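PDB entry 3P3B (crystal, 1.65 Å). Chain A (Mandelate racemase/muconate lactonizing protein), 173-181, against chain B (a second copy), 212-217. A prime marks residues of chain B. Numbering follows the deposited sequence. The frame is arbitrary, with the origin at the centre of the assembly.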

# COMPACT_ATOMS: atom_id res chain seq x y z
N ARG A 173 -17.77 -1.60 10.60
CA ARG A 173 -18.72 -0.50 10.78
C ARG A 173 -18.16 0.58 11.70
O ARG A 173 -18.38 1.78 11.47
CB ARG A 173 -20.05 -1.04 11.30
CG ARG A 173 -20.88 -1.77 10.24
CD ARG A 173 -22.05 -2.54 10.86
NE ARG A 173 -22.91 -3.10 9.82
CZ ARG A 173 -22.58 -4.14 9.05
NH1 ARG A 173 -23.42 -4.56 8.11
NH2 ARG A 173 -21.41 -4.74 9.21
N GLY A 174 -17.39 0.16 12.70
CA GLY A 174 -16.82 1.06 13.68
C GLY A 174 -15.58 1.82 13.25
O GLY A 174 -15.12 2.70 13.96
N GLY A 175 -15.02 1.49 12.09
CA GLY A 175 -13.86 2.23 11.64
C GLY A 175 -14.15 3.68 11.28
O GLY A 175 -13.34 4.58 11.52
N ARG A 176 -15.32 3.92 10.69
CA ARG A 176 -15.68 5.24 10.18
C ARG A 176 -17.14 5.60 10.39
O ARG A 176 -17.45 6.70 10.84
CB ARG A 176 -15.35 5.37 8.68
CG ARG A 176 -15.68 6.75 8.12
CD ARG A 176 -15.31 6.90 6.65
NE ARG A 176 -15.54 8.28 6.21
CZ ARG A 176 -15.55 8.67 4.94
NH1 ARG A 176 -15.36 7.78 3.98
NH2 ARG A 176 -15.77 9.95 4.64
N HIS A 177 -18.04 4.68 10.06
CA HIS A 177 -19.44 5.05 9.89
C HIS A 177 -20.27 5.03 11.17
O HIS A 177 -21.29 5.75 11.27
CB HIS A 177 -20.08 4.19 8.80
CG HIS A 177 -19.46 4.39 7.46
ND1 HIS A 177 -19.61 5.55 6.74
CD2 HIS A 177 -18.68 3.58 6.70
CE1 HIS A 177 -18.96 5.45 5.59
NE2 HIS A 177 -18.38 4.27 5.55
N MET A 178 -19.86 4.19 12.11
CA MET A 178 -20.49 4.09 13.42
C MET A 178 -19.40 4.24 14.45
O MET A 178 -18.21 4.05 14.15
CB MET A 178 -21.16 2.73 13.63
CG MET A 178 -22.38 2.47 12.81
SD MET A 178 -22.99 0.81 13.12
CE MET A 178 -23.54 0.93 14.84
N PRO A 179 -19.79 4.57 15.69
CA PRO A 179 -18.78 4.62 16.75
C PRO A 179 -18.08 3.28 16.87
O PRO A 179 -18.69 2.23 16.62
CB PRO A 179 -19.61 4.89 18.02
CG PRO A 179 -20.86 5.58 17.49
CD PRO A 179 -21.14 4.90 16.18
N LEU A 180 -16.82 3.32 17.28
CA LEU A 180 -15.96 2.14 17.23
C LEU A 180 -16.52 0.91 17.93
O LEU A 180 -16.65 -0.15 17.33
CB LEU A 180 -14.57 2.47 17.79
CG LEU A 180 -13.51 1.38 17.62
CD1 LEU A 180 -13.47 0.85 16.18
CD2 LEU A 180 -12.14 1.92 17.99
N TRP A 181 -16.84 1.06 19.21
CA TRP A 181 -17.34 -0.06 19.99
C TRP A 181 -18.70 -0.56 19.49
O TRP A 181 -18.88 -1.76 19.28
CB TRP A 181 -17.39 0.32 21.48
CG TRP A 181 -17.93 -0.75 22.37
CD1 TRP A 181 -17.23 -1.78 22.93
CD2 TRP A 181 -19.29 -0.90 22.81
NE1 TRP A 181 -18.07 -2.57 23.69
CE2 TRP A 181 -19.34 -2.05 23.63
CE3 TRP A 181 -20.47 -0.18 22.58
CZ2 TRP A 181 -20.52 -2.49 24.23
CZ3 TRP A 181 -21.65 -0.62 23.17
CH2 TRP A 181 -21.66 -1.77 23.99
N TYR B 212 -3.89 2.62 14.21
CA TYR B 212 -5.26 3.06 14.45
C TYR B 212 -6.15 2.80 13.24
O TYR B 212 -5.68 2.39 12.18
CB TYR B 212 -5.34 4.56 14.76
CG TYR B 212 -4.72 5.03 16.06
CD1 TYR B 212 -4.56 4.18 17.15
CD2 TYR B 212 -4.34 6.37 16.21
CE1 TYR B 212 -3.99 4.64 18.34
CE2 TYR B 212 -3.78 6.84 17.40
CZ TYR B 212 -3.61 5.98 18.47
OH TYR B 212 -3.06 6.45 19.64
N ASN B 213 -7.44 3.03 13.41
CA ASN B 213 -8.33 3.29 12.29
C ASN B 213 -8.86 4.72 12.44
O ASN B 213 -8.47 5.44 13.37
CB ASN B 213 -9.47 2.26 12.20
CG ASN B 213 -10.31 2.19 13.47
OD1 ASN B 213 -10.32 3.13 14.27
ND2 ASN B 213 -11.04 1.09 13.64
N LEU B 214 -9.74 5.14 11.54
CA LEU B 214 -10.16 6.54 11.56
C LEU B 214 -10.86 6.95 12.87
O LEU B 214 -10.56 8.01 13.43
CB LEU B 214 -11.03 6.89 10.34
CG LEU B 214 -11.60 8.31 10.35
CD1 LEU B 214 -10.47 9.33 10.27
CD2 LEU B 214 -12.57 8.50 9.19
N ASN B 215 -11.74 6.11 13.38
CA ASN B 215 -12.48 6.49 14.59
C ASN B 215 -11.63 6.46 15.88
O ASN B 215 -11.83 7.30 16.77
CB ASN B 215 -13.78 5.69 14.74
CG ASN B 215 -14.93 6.32 13.97
OD1 ASN B 215 -14.89 7.51 13.64
ND2 ASN B 215 -15.95 5.53 13.69
N LEU B 216 -10.69 5.52 15.96
CA LEU B 216 -9.70 5.54 17.03
C LEU B 216 -8.89 6.83 16.97
O LEU B 216 -8.66 7.48 17.98
CB LEU B 216 -8.75 4.36 16.94
CG LEU B 216 -9.10 3.10 17.72
CD1 LEU B 216 -8.02 2.03 17.51
CD2 LEU B 216 -9.27 3.44 19.20
N THR B 217 -8.47 7.20 15.76
CA THR B 217 -7.70 8.41 15.55
C THR B 217 -8.48 9.63 16.06
O THR B 217 -7.93 10.49 16.75
CB THR B 217 -7.32 8.60 14.04
OG1 THR B 217 -6.58 7.45 13.60
CG2 THR B 217 -6.48 9.86 13.84
O HOH W 1 -15.73 8.58 11.46

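The first turn of a helix has amide hydrogens with no carbonyls before them to accept, and a protein interface can use what the helix leaves unpaired. The contact between chain A 173-181 and chain B 212-217 illustrates this well. In chain B, Asn213′ occupies the N-cap position: with chi1 at 58° (p), its OD1 accepts from Leu216′ N at 3.0 Å, while its backbone O takes both Thr217′ N (3.0 Å) and Thr217′ OG1 (2.8 Å). The amide of Asn215′, lying within that first turn, is provided for by the other subunit: Asn215′ N donates to Gly175 O at 2.9 Å.

The side chain of Asn215′, the residue most covered in this contact, extends the pairing. Its CB points toward chain A, and Asn215′ ND2 donates to Gly174 O at 3.0 Å and, weakly, to Arg176 O at 3.4 Å. Met178 O comes to 2.7 Å from the same Asn215′ ND2, but the angle is too poor for a hydrogen bond. The other half of the amide is served by water 1, which donates to Asn215′ OD1 and to Arg176 O, each at 2.6 Å, so a single asparagine has both its donor and its acceptor engaged.

Glycine suits position 174, where a CB would clash with Leu180 O of its own chain. The backbone of Gly175 also lies close to chain B, its CA 3.6 Å from Asn213′ ND2, an amide satisfied elsewhere in the structure.

Apolar packing flanks this polar centre. Leu180 has its CB toward chain B; its CD2 packs 3.3 Å from Leu216′ CG, and its CD1 also lies 3.5 Å from the polar Asn213′ ND2. Arg176, extended with all-t chi1 to chi3, lays its aliphatic CG 3.7 Å from Leu214′ CD2, while its guanidinium nitrogens find partners elsewhere. Together the stretches bury 370 Å².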